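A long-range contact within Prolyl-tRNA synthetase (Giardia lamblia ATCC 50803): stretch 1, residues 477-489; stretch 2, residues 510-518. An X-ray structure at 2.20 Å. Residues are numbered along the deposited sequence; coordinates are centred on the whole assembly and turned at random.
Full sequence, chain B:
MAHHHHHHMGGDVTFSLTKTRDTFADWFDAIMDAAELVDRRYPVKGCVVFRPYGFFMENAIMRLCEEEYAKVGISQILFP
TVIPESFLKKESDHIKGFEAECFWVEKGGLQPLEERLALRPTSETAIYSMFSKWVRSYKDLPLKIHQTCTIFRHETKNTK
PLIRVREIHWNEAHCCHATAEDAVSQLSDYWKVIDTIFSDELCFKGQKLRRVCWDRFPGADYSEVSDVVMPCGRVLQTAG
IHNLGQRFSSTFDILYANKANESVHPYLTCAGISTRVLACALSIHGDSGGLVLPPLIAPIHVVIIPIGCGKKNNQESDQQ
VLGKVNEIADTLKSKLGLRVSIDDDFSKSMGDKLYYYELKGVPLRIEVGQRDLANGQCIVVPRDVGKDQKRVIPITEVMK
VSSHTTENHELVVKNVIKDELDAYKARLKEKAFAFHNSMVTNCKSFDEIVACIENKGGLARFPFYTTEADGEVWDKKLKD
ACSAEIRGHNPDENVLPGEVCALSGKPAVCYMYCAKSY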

ATOM      1  N   LYS B 477     -28.194 -16.710  28.695  1.00 32.56           N
ATOM      2  CA  LYS B 477     -28.889 -16.045  29.814  1.00 33.72           C
ATOM      3  C   LYS B 477     -28.433 -14.592  29.967  1.00 33.50           C
ATOM      4  O   LYS B 477     -29.254 -13.699  30.216  1.00 36.91           O
ATOM      5  N   LEU B 478     -27.132 -14.356  29.803  1.00 32.53           N
ATOM      6  CA  LEU B 478     -26.574 -13.015  29.939  1.00 32.12           C
ATOM      7  C   LEU B 478     -27.033 -12.116  28.805  1.00 32.36           C
ATOM      8  O   LEU B 478     -27.398 -10.959  29.043  1.00 30.68           O
ATOM      9  N   LYS B 479     -27.010 -12.647  27.580  1.00 33.73           N
ATOM     10  CA  LYS B 479     -27.529 -11.924  26.416  1.00 35.48           C
ATOM     11  C   LYS B 479     -28.992 -11.518  26.611  1.00 34.84           C
ATOM     12  O   LYS B 479     -29.349 -10.381  26.324  1.00 34.69           O
ATOM     13  N   ASP B 480     -29.821 -12.445  27.091  1.00 34.02           N
ATOM     14  CA  ASP B 480     -31.248 -12.169  27.338  1.00 33.96           C
ATOM     15  C   ASP B 480     -31.463 -11.132  28.434  1.00 34.78           C
ATOM     16  O   ASP B 480     -32.413 -10.364  28.370  1.00 35.31           O
ATOM     17  N   ALA B 481     -30.593 -11.139  29.445  1.00 35.28           N
ATOM     18  CA  ALA B 481     -30.748 -10.276  30.621  1.00 36.32           C
ATOM     19  C   ALA B 481     -30.303  -8.842  30.359  1.00 37.03           C
ATOM     20  O   ALA B 481     -30.967  -7.909  30.793  1.00 36.46           O
ATOM     21  N   CYS B 482     -29.187  -8.671  29.650  1.00 38.05           N
ATOM     22  CA  CYS B 482     -28.593  -7.342  29.457  1.00 37.71           C
ATOM     23  C   CYS B 482     -27.893  -7.120  28.106  1.00 38.02           C
ATOM     24  O   CYS B 482     -27.215  -6.111  27.930  1.00 39.22           O
ATOM     25  N   SER B 483     -28.058  -8.043  27.160  1.00 37.72           N
ATOM     26  CA  SER B 483     -27.465  -7.927  25.820  1.00 38.15           C
ATOM     27  C   SER B 483     -25.934  -7.997  25.801  1.00 37.93           C
ATOM     28  O   SER B 483     -25.302  -7.575  24.833  1.00 39.43           O
ATOM     29  N   ALA B 484     -25.345  -8.542  26.862  1.00 36.98           N
ATOM     30  CA  ALA B 484     -23.901  -8.738  26.924  1.00 36.50           C
ATOM     31  C   ALA B 484     -23.594 -10.188  26.620  1.00 35.57           C
ATOM     32  O   ALA B 484     -24.397 -11.089  26.897  1.00 34.84           O
ATOM     33  N   GLU B 485     -22.419 -10.422  26.061  1.00 34.85           N
ATOM     34  CA  GLU B 485     -22.021 -11.775  25.725  1.00 35.32           C
ATOM     35  C   GLU B 485     -20.718 -12.157  26.384  1.00 32.78           C
ATOM     36  O   GLU B 485     -19.867 -11.309  26.657  1.00 31.47           O
ATOM     37  N   ILE B 486     -20.564 -13.450  26.640  1.00 32.63           N
ATOM     38  CA  ILE B 486     -19.315 -13.959  27.151  1.00 30.63           C
ATOM     39  C   ILE B 486     -18.318 -13.937  25.993  1.00 30.97           C
ATOM     40  O   ILE B 486     -18.524 -14.591  24.980  1.00 31.14           O
ATOM     41  N   ARG B 487     -17.249 -13.163  26.165  1.00 28.95           N
ATOM     42  CA  ARG B 487     -16.255 -12.944  25.127  1.00 28.61           C
ATOM     43  C   ARG B 487     -15.158 -13.976  25.166  1.00 27.63           C
ATOM     44  O   ARG B 487     -14.703 -14.443  24.120  1.00 28.45           O
ATOM     45  N   GLY B 488     -14.713 -14.314  26.370  1.00 28.91           N
ATOM     46  CA  GLY B 488     -13.715 -15.363  26.554  1.00 29.63           C
ATOM     47  C   GLY B 488     -12.932 -15.210  27.848  1.00 29.68           C
ATOM     48  O   GLY B 488     -13.297 -14.428  28.735  1.00 29.25           O
ATOM     49  N   HIS B 489     -11.846 -15.968  27.939  1.00 27.80           N
ATOM     50  CA  HIS B 489     -10.956 -15.912  29.083  1.00 29.27           C
ATOM     51  C   HIS B 489      -9.516 -15.768  28.609  1.00 29.91           C
ATOM     52  O   HIS B 489      -9.204 -16.042  27.457  1.00 27.67           O
ATOM     53  N   CYS B 510     -11.551 -20.704  35.466  1.00 31.28           N
ATOM     54  CA  CYS B 510     -11.064 -19.546  34.704  1.00 29.46           C
ATOM     55  C   CYS B 510     -11.816 -18.284  35.109  1.00 30.94           C
ATOM     56  O   CYS B 510     -12.821 -18.359  35.827  1.00 30.46           O
ATOM     57  N   TYR B 511     -11.332 -17.132  34.642  1.00 31.51           N
ATOM     58  CA  TYR B 511     -12.089 -15.880  34.717  1.00 32.61           C
ATOM     59  C   TYR B 511     -12.599 -15.535  33.324  1.00 33.02           C
ATOM     60  O   TYR B 511     -11.813 -15.280  32.409  1.00 32.37           O
ATOM     61  N   MET B 512     -13.915 -15.548  33.160  1.00 33.52           N
ATOM     62  CA  MET B 512     -14.516 -15.135  31.907  1.00 32.38           C
ATOM     63  C   MET B 512     -14.684 -13.626  31.913  1.00 33.44           C
ATOM     64  O   MET B 512     -14.723 -12.997  32.981  1.00 33.36           O
ATOM     65  N   TYR B 513     -14.753 -13.067  30.706  1.00 31.79           N
ATOM     66  CA  TYR B 513     -15.040 -11.661  30.487  1.00 32.60           C
ATOM     67  C   TYR B 513     -16.287 -11.525  29.636  1.00 34.14           C
ATOM     68  O   TYR B 513     -16.383 -12.107  28.544  1.00 33.88           O
ATOM     69  N   CYS B 514     -17.226 -10.723  30.131  1.00 33.46           N
ATOM     70  CA  CYS B 514     -18.497 -10.504  29.472  1.00 33.52           C
ATOM     71  C   CYS B 514     -18.575  -9.028  29.090  1.00 32.94           C
ATOM     72  O   CYS B 514     -18.069  -8.174  29.821  1.00 31.23           O
ATOM     73  N   ALA B 515     -19.219  -8.739  27.961  1.00 30.34           N
ATOM     74  CA  ALA B 515     -19.381  -7.362  27.489  1.00 31.77           C
ATOM     75  C   ALA B 515     -20.404  -7.239  26.361  1.00 31.86           C
ATOM     76  O   ALA B 515     -20.690  -8.206  25.652  1.00 30.60           O
ATOM     77  N   LYS B 516     -20.947  -6.031  26.219  1.00 33.23           N
ATOM     78  CA  LYS B 516     -21.688  -5.637  25.032  1.00 35.25           C
ATOM     79  C   LYS B 516     -20.693  -5.406  23.913  1.00 35.52           C
ATOM     80  O   LYS B 516     -19.678  -4.736  24.105  1.00 34.54           O
ATOM     81  N   SER B 517     -21.001  -5.935  22.739  1.00 37.22           N
ATOM     82  CA  SER B 517     -20.099  -5.887  21.605  1.00 37.28           C
ATOM     83  C   SER B 517     -20.668  -4.992  20.523  1.00 36.29           C
ATOM     84  O   SER B 517     -21.880  -4.805  20.451  1.00 33.09           O
ATOM     85  N   TYR B 518     -19.776  -4.440  19.698  1.00 37.36           N
ATOM     86  CA  TYR B 518     -20.145  -3.816  18.424  1.00 37.13           C
ATOM     87  C   TYR B 518     -20.402  -4.915  17.411  1.00 38.50           C
ATOM     88  O   TYR B 518     -19.788  -5.981  17.495  1.00 36.82           O
ATOM     89  OXT TYR B 518     -21.202  -4.752  16.485  1.00 39.44           O
TER

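Strands 485-489 and 510-515 pair antiparallel, and a beta bulge between Ile 486 and Gly 488 shifts the register by one residue. Ile 486 and Cys 514 share one face of the sheet. Ile 486 (chi1 m, chi2 t) brings CG2 to 3.8 Å from Met 512 SD, while Cys 514, chi1 t at 157°, sets SG 3.3 Å from Ala 484 CB and 4.2 Å from CD1 of Leu 478 (m, t), tying the helix to the sheet. Glu 485, Tyr 513 and Ala 515 point to the other face. Gly 488 has backbone angles at which a CB would jam against the preceding carbonyl oxygen. Met 512 (m, m, t) folds back so that SD lies 3.4 Å from Gly 488 C and 3.8 Å from His 489 CB. His 489 (chi1 p) places CD2 4.1 Å from Cys 510 CB. Arg 487 curls through three m rotamers, which carries its guanidinium back along the strand to Glu 485 (p, t): NH1 to OE2 is 2.6 Å, a hydrogen-bonded salt bridge. Arg 487 NH1 also lies 2.8 Å from OG of Ser 517 (t). Water 1 donates to Ser 517 OG (2.8 Å) and accepts a weak bond from Arg 487 NH2 (3.5 Å). Lys 516 CB points away, yet its extended chain brings CE 3.5 Å from Cys 482 O.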

ATOM      1  CB  LYS B 477     -28.680 -16.793  31.131  1.00 33.65           C
ATOM      2  CG  LYS B 477     -29.365 -18.141  31.202  1.00 36.75           C
ATOM      3  CD  LYS B 477     -28.952 -18.894  32.453  1.00 40.30           C
ATOM      4  CE  LYS B 477     -29.662 -20.231  32.554  1.00 44.25           C
ATOM      5  NZ  LYS B 477     -31.115 -20.066  32.830  1.00 46.29           N
ATOM      6  CB  LEU B 478     -25.039 -13.046  30.015  1.00 31.63           C
ATOM      7  CG  LEU B 478     -24.495 -13.528  31.357  1.00 32.60           C
ATOM      8  CD1 LEU B 478     -22.998 -13.790  31.281  1.00 28.56           C
ATOM      9  CD2 LEU B 478     -24.817 -12.521  32.478  1.00 31.78           C
ATOM     10  CB  LYS B 479     -27.405 -12.757  25.136  1.00 37.46           C
ATOM     11  CG  LYS B 479     -26.004 -12.822  24.565  1.00 43.11           C
ATOM     12  CD  LYS B 479     -25.955 -13.709  23.328  1.00 48.04           C
ATOM     13  CE  LYS B 479     -24.559 -13.732  22.735  1.00 52.42           C
ATOM     14  NZ  LYS B 479     -24.412 -14.772  21.684  1.00 55.79           N
ATOM     15  CB  ASP B 480     -31.996 -13.441  27.754  1.00 33.84           C
ATOM     16  CG  ASP B 480     -32.076 -14.477  26.644  1.00 33.31           C
ATOM     17  OD1 ASP B 480     -31.765 -14.150  25.481  1.00 34.99           O
ATOM     18  OD2 ASP B 480     -32.453 -15.630  26.948  1.00 33.74           O
ATOM     19  CB  ALA B 481     -29.976 -10.848  31.807  1.00 37.69           C
ATOM     20  CB  CYS B 482     -27.598  -7.079  30.589  1.00 38.09           C
ATOM     21  SG  CYS B 482     -26.243  -8.282  30.679  1.00 37.88           S
ATOM     22  CB  SER B 483     -27.954  -6.652  25.120  1.00 38.20           C
ATOM     23  OG  SER B 483     -29.363  -6.579  25.163  1.00 38.89           O
ATOM     24  CB  ALA B 484     -23.360  -8.361  28.297  1.00 34.68           C
ATOM     25  CB  GLU B 485     -21.922 -11.939  24.216  1.00 37.43           C
ATOM     26  CG  GLU B 485     -20.853 -11.112  23.546  1.00 43.33           C
ATOM     27  CD  GLU B 485     -20.995 -11.142  22.038  1.00 47.72           C
ATOM     28  OE1 GLU B 485     -22.115 -10.873  21.549  1.00 49.82           O
ATOM     29  OE2 GLU B 485     -19.991 -11.437  21.353  1.00 48.56           O
ATOM     30  CB  ILE B 486     -19.459 -15.364  27.731  1.00 31.83           C
ATOM     31  CG1 ILE B 486     -20.447 -15.356  28.902  1.00 30.17           C
ATOM     32  CG2 ILE B 486     -18.108 -15.879  28.184  1.00 30.31           C
ATOM     33  CD1 ILE B 486     -20.715 -16.737  29.489  1.00 31.92           C
ATOM     34  CB  ARG B 487     -15.642 -11.554  25.290  1.00 28.49           C
ATOM     35  CG  ARG B 487     -16.658 -10.441  25.175  1.00 33.52           C
ATOM     36  CD  ARG B 487     -17.301 -10.388  23.795  1.00 33.93           C
ATOM     37  NE  ARG B 487     -16.464  -9.694  22.830  1.00 39.87           N
ATOM     38  CZ  ARG B 487     -16.839  -9.372  21.593  1.00 43.32           C
ATOM     39  NH1 ARG B 487     -18.038  -9.710  21.146  1.00 45.67           N
ATOM     40  NH2 ARG B 487     -16.006  -8.710  20.794  1.00 44.97           N
ATOM     41  CB  HIS B 489     -11.118 -17.174  29.936  1.00 26.53           C
ATOM     42  CG  HIS B 489     -10.452 -18.384  29.366  1.00 25.75           C
ATOM     43  ND1 HIS B 489     -10.961 -19.079  28.293  1.00 23.37           N
ATOM     44  CD2 HIS B 489      -9.310 -19.022  29.721  1.00 28.53           C
ATOM     45  CE1 HIS B 489     -10.161 -20.093  28.009  1.00 26.39           C
ATOM     46  NE2 HIS B 489      -9.151 -20.080  28.861  1.00 24.29           N
ATOM     47  CB  CYS B 510     -11.266 -19.770  33.203  1.00 29.71           C
ATOM     48  SG  CYS B 510     -13.026 -19.785  32.690  1.00 30.34           S
ATOM     49  CB  TYR B 511     -11.234 -14.733  35.255  1.00 32.95           C
ATOM     50  CG  TYR B 511     -10.609 -15.030  36.589  1.00 37.34           C
ATOM     51  CD1 TYR B 511     -11.338 -14.907  37.769  1.00 40.69           C
ATOM     52  CD2 TYR B 511      -9.285 -15.446  36.675  1.00 41.48           C
ATOM     53  CE1 TYR B 511     -10.761 -15.197  39.003  1.00 43.57           C
ATOM     54  CE2 TYR B 511      -8.698 -15.728  37.894  1.00 41.22           C
ATOM     55  CZ  TYR B 511      -9.437 -15.605  39.052  1.00 43.87           C
ATOM     56  OH  TYR B 511      -8.840 -15.893  40.251  1.00 48.45           O
ATOM     57  CB  MET B 512     -15.867 -15.818  31.678  1.00 31.89           C
ATOM     58  CG  MET B 512     -15.757 -17.241  31.180  1.00 30.21           C
ATOM     59  SD  MET B 512     -14.888 -17.352  29.600  1.00 28.84           S
ATOM     60  CE  MET B 512     -15.186 -19.062  29.172  1.00 19.58           C
ATOM     61  CB  TYR B 513     -13.887 -10.972  29.769  1.00 32.80           C
ATOM     62  CG  TYR B 513     -12.629 -10.823  30.588  1.00 29.45           C
ATOM     63  CD1 TYR B 513     -12.292  -9.605  31.155  1.00 29.22           C
ATOM     64  CD2 TYR B 513     -11.763 -11.892  30.763  1.00 30.52           C
ATOM     65  CE1 TYR B 513     -11.130  -9.454  31.889  1.00 32.49           C
ATOM     66  CE2 TYR B 513     -10.599 -11.755  31.495  1.00 32.25           C
ATOM     67  CZ  TYR B 513     -10.281 -10.531  32.048  1.00 33.44           C
ATOM     68  OH  TYR B 513      -9.130 -10.386  32.784  1.00 35.96           O
ATOM     69  CB  CYS B 514     -19.632 -10.888  30.434  1.00 34.52           C
ATOM     70  SG  CYS B 514     -21.204 -10.140  30.111  1.00 43.76           S
ATOM     71  CB  ALA B 515     -18.047  -6.798  27.013  1.00 28.22           C
ATOM     72  CB  LYS B 516     -22.443  -4.328  25.256  1.00 36.71           C
ATOM     73  CG  LYS B 516     -23.777  -4.454  25.936  1.00 41.56           C
ATOM     74  CD  LYS B 516     -24.633  -3.246  25.585  1.00 46.91           C
ATOM     75  CE  LYS B 516     -25.991  -3.285  26.241  1.00 49.75           C
ATOM     76  NZ  LYS B 516     -26.977  -2.478  25.454  1.00 54.60           N
ATOM     77  CB  SER B 517     -19.925  -7.299  21.051  1.00 38.49           C
ATOM     78  OG  SER B 517     -19.024  -7.324  19.959  1.00 44.47           O
ATOM     79  CB  TYR B 518     -19.019  -2.921  17.882  1.00 38.51           C
ATOM     80  CG  TYR B 518     -19.094  -1.494  18.334  1.00 34.29           C
ATOM     81  CD1 TYR B 518     -18.397  -1.065  19.451  1.00 33.94           C
ATOM     82  CD2 TYR B 518     -19.880  -0.570  17.651  1.00 32.97           C
ATOM     83  CE1 TYR B 518     -18.469   0.255  19.881  1.00 31.78           C
ATOM     84  CE2 TYR B 518     -19.960   0.748  18.072  1.00 32.99           C
ATOM     85  CZ  TYR B 518     -19.243   1.154  19.190  1.00 32.66           C
ATOM     86  OH  TYR B 518     -19.315   2.455  19.631  1.00 37.31           O
TER
HETATM   87  O   HOH W   1     -16.854  -6.383  18.384  1.00 26.18           O